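Local coordinates for protein hyaluronidase (Thermobaculum terrenum, PDB 5DIY) that probably acts as a family GH84 hexosaminidase, an O-GlcNAc hydrolase that removes N-acetylglucosamine linked to protein side chains, at residues R5-P17 against M30-Q44. Numbering follows the deposited sequence.
Sequences RYRGIIEGFYGKP and MQANNLNAYIYAPKQ. With NAG (2-acetamido-2-deoxy-beta-D-glucopyranose), chain E.
Strands 6-11 and 37-40, joined through helix 20-32 as a beta-alpha-beta crossover, are the first two parallel neighbours of the TIM barrel, and the loops at their C-terminal ends contribute Gly12 and Lys43 to the N-acetylglucosamine site, which Asp119 and Asp228 also bind. Ladder bonds Ile9 N to Ala37 O, Ile39 N to Ile9 O and Glu11 N to Ile39 O set the register. At the N-terminal end of the strand pair, away from the sugar, Asn36 binds through both ends of its amide: ND2 donates almost straight (173°) to Arg5 O, and OD1 accepts Arg7 N at 2.9 Å. Arg7 NE donates a hydrogen bond to Asn34 O at 2.8 Å, in the guanidinium plane, while NH1 bonds to Phe4 O. Tyr38 OH donates to Glu11 OE1 at 2.8 Å, on the anti side and tilted out of the plane of a carboxylate that also salt-bridges Arg23. Near the sugar, Lys43 CG sits over the Tyr14 ring, 3.6 Å from its centroid and 5° off the normal, a CH-pi contact. A bend at chi2 (-78°) and another at chi4 carry the lysine chain across this face and bring NZ to NAG O3 at 3.0 Å; NZ also salt-bridges Asp119. Tyr14 OH is hydrogen-bonded to ND2 of Asn120, the engineered replacement at the predicted proton-donor position. With an alanine at Tyr14, the lysine methylenes would probably lose their aromatic floor and Asn120 its hydroxyl partner. Because NAG O3 accepts from Lys43 and donates to Gly12 O at 2.6 Å, the two loops fix its position and probably select for a hydroxyl there.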
# COMPACT_ATOMS: atom_id res chain seq x y z
N ARG C 5 -19.07 10.00 -7.42
CA ARG C 5 -18.98 11.46 -7.39
C ARG C 5 -17.54 11.92 -7.11
O ARG C 5 -17.04 12.82 -7.78
CB ARG C 5 -19.93 12.06 -6.33
CG ARG C 5 -20.25 13.54 -6.56
CD ARG C 5 -20.62 14.26 -5.27
NE ARG C 5 -21.74 13.62 -4.56
CZ ARG C 5 -22.17 13.96 -3.35
NH1 ARG C 5 -21.61 14.96 -2.66
NH2 ARG C 5 -23.20 13.30 -2.81
N TYR C 6 -16.91 11.31 -6.11
CA TYR C 6 -15.51 11.60 -5.77
C TYR C 6 -14.64 10.42 -6.21
O TYR C 6 -14.83 9.28 -5.77
CB TYR C 6 -15.35 11.89 -4.27
CG TYR C 6 -16.23 13.03 -3.76
CD1 TYR C 6 -16.15 14.30 -4.34
CD2 TYR C 6 -17.13 12.84 -2.71
CE1 TYR C 6 -16.95 15.35 -3.88
CE2 TYR C 6 -17.93 13.88 -2.24
CZ TYR C 6 -17.83 15.13 -2.84
OH TYR C 6 -18.62 16.18 -2.39
N ARG C 7 -13.71 10.72 -7.12
CA ARG C 7 -12.79 9.74 -7.69
C ARG C 7 -11.40 10.26 -7.40
O ARG C 7 -10.84 10.99 -8.20
CB ARG C 7 -13.01 9.64 -9.20
CG ARG C 7 -14.36 9.05 -9.58
CD ARG C 7 -14.52 8.93 -11.08
NE ARG C 7 -14.38 10.21 -11.78
CZ ARG C 7 -15.29 11.18 -11.82
NH1 ARG C 7 -16.46 11.06 -11.18
NH2 ARG C 7 -15.04 12.29 -12.50
N GLY C 8 -10.86 9.89 -6.24
CA GLY C 8 -9.76 10.65 -5.66
C GLY C 8 -8.47 9.97 -5.25
O GLY C 8 -8.38 8.74 -5.20
N ILE C 9 -7.48 10.81 -4.97
CA ILE C 9 -6.26 10.41 -4.30
C ILE C 9 -6.21 11.16 -2.99
O ILE C 9 -6.40 12.38 -2.96
CB ILE C 9 -5.01 10.74 -5.15
CG1 ILE C 9 -4.98 9.84 -6.39
CG2 ILE C 9 -3.74 10.56 -4.32
CD1 ILE C 9 -3.92 10.20 -7.41
N ILE C 10 -5.94 10.44 -1.90
CA ILE C 10 -5.65 11.08 -0.61
C ILE C 10 -4.16 10.90 -0.31
O ILE C 10 -3.69 9.78 -0.13
CB ILE C 10 -6.53 10.56 0.57
CG1 ILE C 10 -6.07 11.17 1.90
CG2 ILE C 10 -6.54 9.03 0.67
CD1 ILE C 10 -7.13 11.15 2.98
N GLU C 11 -3.41 11.99 -0.28
CA GLU C 11 -2.04 11.93 0.21
C GLU C 11 -2.13 11.91 1.73
O GLU C 11 -2.01 12.95 2.37
CB GLU C 11 -1.19 13.10 -0.30
CG GLU C 11 0.28 12.97 0.11
CD GLU C 11 1.19 14.06 -0.41
OE1 GLU C 11 0.80 14.83 -1.33
OE2 GLU C 11 2.32 14.17 0.11
N GLY C 12 -2.36 10.72 2.28
CA GLY C 12 -2.62 10.52 3.72
C GLY C 12 -1.73 9.50 4.40
O GLY C 12 -2.07 8.98 5.46
N PHE C 13 -0.57 9.24 3.81
CA PHE C 13 0.33 8.19 4.28
C PHE C 13 1.34 8.75 5.28
O PHE C 13 1.49 9.96 5.40
CB PHE C 13 1.03 7.49 3.11
CG PHE C 13 1.71 8.43 2.14
CD1 PHE C 13 2.91 9.05 2.47
CD2 PHE C 13 1.14 8.70 0.91
CE1 PHE C 13 3.51 9.93 1.60
CE2 PHE C 13 1.74 9.58 0.02
CZ PHE C 13 2.93 10.20 0.37
N TYR C 14 1.99 7.85 6.01
CA TYR C 14 3.18 8.16 6.81
C TYR C 14 4.40 7.99 5.90
O TYR C 14 4.35 7.26 4.91
CB TYR C 14 3.31 7.21 8.01
CG TYR C 14 2.23 7.32 9.08
CD1 TYR C 14 1.01 6.66 8.94
CD2 TYR C 14 2.45 8.06 10.25
CE1 TYR C 14 0.03 6.75 9.93
CE2 TYR C 14 1.48 8.15 11.24
CZ TYR C 14 0.27 7.50 11.08
OH TYR C 14 -0.69 7.58 12.06
N GLY C 15 5.50 8.63 6.27
CA GLY C 15 6.71 8.68 5.45
C GLY C 15 6.88 9.99 4.72
O GLY C 15 6.12 10.93 4.92
N LYS C 16 7.88 10.03 3.85
CA LYS C 16 8.28 11.25 3.14
C LYS C 16 7.14 11.80 2.28
O LYS C 16 6.70 11.11 1.36
CB LYS C 16 9.50 10.95 2.25
CG LYS C 16 10.13 12.16 1.59
CD LYS C 16 11.12 11.74 0.52
CE LYS C 16 11.77 12.93 -0.14
NZ LYS C 16 10.79 13.78 -0.86
N PRO C 17 6.65 13.02 2.59
CA PRO C 17 5.60 13.59 1.73
C PRO C 17 6.04 13.77 0.28
O PRO C 17 7.24 13.92 0.00
CB PRO C 17 5.32 14.95 2.39
CG PRO C 17 5.72 14.78 3.81
CD PRO C 17 6.91 13.88 3.76
N MET C 30 -3.89 12.57 -12.84
CA MET C 30 -5.29 12.48 -12.39
C MET C 30 -6.28 12.93 -13.46
O MET C 30 -7.27 12.24 -13.72
CB MET C 30 -5.49 13.29 -11.10
CG MET C 30 -4.93 12.61 -9.86
SD MET C 30 -4.92 13.68 -8.41
CE MET C 30 -6.64 13.58 -7.91
N GLN C 31 -6.01 14.07 -14.10
CA GLN C 31 -6.90 14.56 -15.17
C GLN C 31 -6.93 13.61 -16.37
O GLN C 31 -8.00 13.38 -16.93
CB GLN C 31 -6.52 15.97 -15.64
CG GLN C 31 -7.49 16.52 -16.69
CD GLN C 31 -7.23 17.97 -17.07
OE1 GLN C 31 -6.09 18.43 -17.08
NE2 GLN C 31 -8.30 18.69 -17.39
N ALA C 32 -5.76 13.07 -16.76
CA ALA C 32 -5.69 12.08 -17.85
C ALA C 32 -6.58 10.86 -17.63
O ALA C 32 -7.10 10.29 -18.60
CB ALA C 32 -4.25 11.64 -18.10
N ASN C 33 -6.74 10.46 -16.36
CA ASN C 33 -7.50 9.28 -15.97
C ASN C 33 -8.85 9.58 -15.28
O ASN C 33 -9.47 8.69 -14.71
CB ASN C 33 -6.61 8.41 -15.08
CG ASN C 33 -5.38 7.90 -15.82
OD1 ASN C 33 -4.25 8.35 -15.59
ND2 ASN C 33 -5.61 6.97 -16.73
N ASN C 34 -9.30 10.83 -15.36
CA ASN C 34 -10.60 11.26 -14.82
C ASN C 34 -10.74 11.04 -13.30
O ASN C 34 -11.80 10.63 -12.81
CB ASN C 34 -11.75 10.61 -15.62
CG ASN C 34 -13.09 11.32 -15.42
OD1 ASN C 34 -13.14 12.53 -15.21
ND2 ASN C 34 -14.17 10.56 -15.49
N LEU C 35 -9.65 11.29 -12.58
CA LEU C 35 -9.70 11.39 -11.12
C LEU C 35 -9.92 12.86 -10.80
O LEU C 35 -9.17 13.70 -11.29
CB LEU C 35 -8.41 10.88 -10.48
CG LEU C 35 -8.10 9.39 -10.70
CD1 LEU C 35 -6.70 9.04 -10.23
CD2 LEU C 35 -9.13 8.52 -10.00
N ASN C 36 -10.93 13.17 -9.99
CA ASN C 36 -11.40 14.56 -9.83
C ASN C 36 -11.31 15.13 -8.41
O ASN C 36 -11.94 16.14 -8.11
CB ASN C 36 -12.85 14.66 -10.32
CG ASN C 36 -13.83 13.96 -9.41
OD1 ASN C 36 -13.45 13.19 -8.53
ND2 ASN C 36 -15.11 14.23 -9.60
N ALA C 37 -10.52 14.49 -7.54
CA ALA C 37 -10.49 14.88 -6.13
C ALA C 37 -9.16 14.55 -5.47
O ALA C 37 -8.67 13.43 -5.61
CB ALA C 37 -11.63 14.20 -5.38
N TYR C 38 -8.59 15.52 -4.76
CA TYR C 38 -7.34 15.34 -4.03
C TYR C 38 -7.50 15.84 -2.61
O TYR C 38 -8.00 16.94 -2.41
CB TYR C 38 -6.22 16.10 -4.72
CG TYR C 38 -4.94 16.19 -3.92
CD1 TYR C 38 -4.05 15.12 -3.86
CD2 TYR C 38 -4.61 17.37 -3.23
CE1 TYR C 38 -2.88 15.20 -3.13
CE2 TYR C 38 -3.44 17.45 -2.49
CZ TYR C 38 -2.57 16.37 -2.45
OH TYR C 38 -1.41 16.47 -1.72
N ILE C 39 -7.04 15.04 -1.64
CA ILE C 39 -6.98 15.47 -0.25
C ILE C 39 -5.52 15.61 0.20
O ILE C 39 -4.74 14.65 0.10
CB ILE C 39 -7.73 14.50 0.70
CG1 ILE C 39 -9.23 14.55 0.43
CG2 ILE C 39 -7.47 14.88 2.17
CD1 ILE C 39 -10.00 13.35 0.97
N TYR C 40 -5.19 16.79 0.70
CA TYR C 40 -3.89 17.04 1.31
C TYR C 40 -3.93 16.60 2.77
O TYR C 40 -4.63 17.22 3.57
CB TYR C 40 -3.51 18.52 1.21
CG TYR C 40 -2.18 18.81 1.81
CD1 TYR C 40 -1.02 18.70 1.05
CD2 TYR C 40 -2.05 19.18 3.15
CE1 TYR C 40 0.23 18.95 1.60
CE2 TYR C 40 -0.81 19.43 3.71
CZ TYR C 40 0.33 19.32 2.92
OH TYR C 40 1.57 19.57 3.46
N ALA C 41 -3.20 15.54 3.10
CA ALA C 41 -3.14 15.05 4.49
C ALA C 41 -1.88 14.22 4.85
O ALA C 41 -2.00 13.20 5.53
CB ALA C 41 -4.39 14.23 4.78
N PRO C 42 -0.68 14.65 4.41
CA PRO C 42 0.50 13.85 4.76
C PRO C 42 0.76 13.85 6.26
O PRO C 42 0.83 14.92 6.87
CB PRO C 42 1.64 14.53 3.99
CG PRO C 42 1.18 15.93 3.78
CD PRO C 42 -0.31 15.83 3.61
N LYS C 43 0.89 12.65 6.84
CA LYS C 43 1.04 12.50 8.29
C LYS C 43 2.31 13.15 8.83
O LYS C 43 2.30 13.62 9.97
CB LYS C 43 1.02 11.01 8.70
CG LYS C 43 -0.35 10.34 8.68
CD LYS C 43 -1.19 10.72 9.90
CE LYS C 43 -2.40 9.82 10.06
NZ LYS C 43 -3.35 9.88 8.90
N GLN C 44 3.39 13.19 8.04
CA GLN C 44 4.68 13.76 8.48
C GLN C 44 4.82 15.27 8.29
O GLN C 44 5.84 15.83 8.70
CB GLN C 44 5.86 13.05 7.80
CG GLN C 44 5.91 11.55 8.03
CD GLN C 44 6.06 11.16 9.49
OE1 GLN C 44 6.86 11.73 10.23
NE2 GLN C 44 5.29 10.16 9.91
C1 NAG E . -3.66 4.21 9.01
C2 NAG E . -3.73 5.71 8.65
C3 NAG E . -3.05 6.07 7.33
C4 NAG E . -1.96 5.06 7.00
C5 NAG E . -2.61 3.70 6.81
C6 NAG E . -1.60 2.59 6.48
C7 NAG E . -6.10 5.73 7.94
C8 NAG E . -7.43 6.41 8.15
N2 NAG E . -5.11 6.20 8.70
O3 NAG E . -2.50 7.39 7.45
O4 NAG E . -1.32 5.42 5.78
O5 NAG E . -3.43 3.31 7.92
O6 NAG E . -0.54 2.53 7.44
O7 NAG E . -5.97 4.82 7.13
O HOH W 1 3.58 11.85 5.52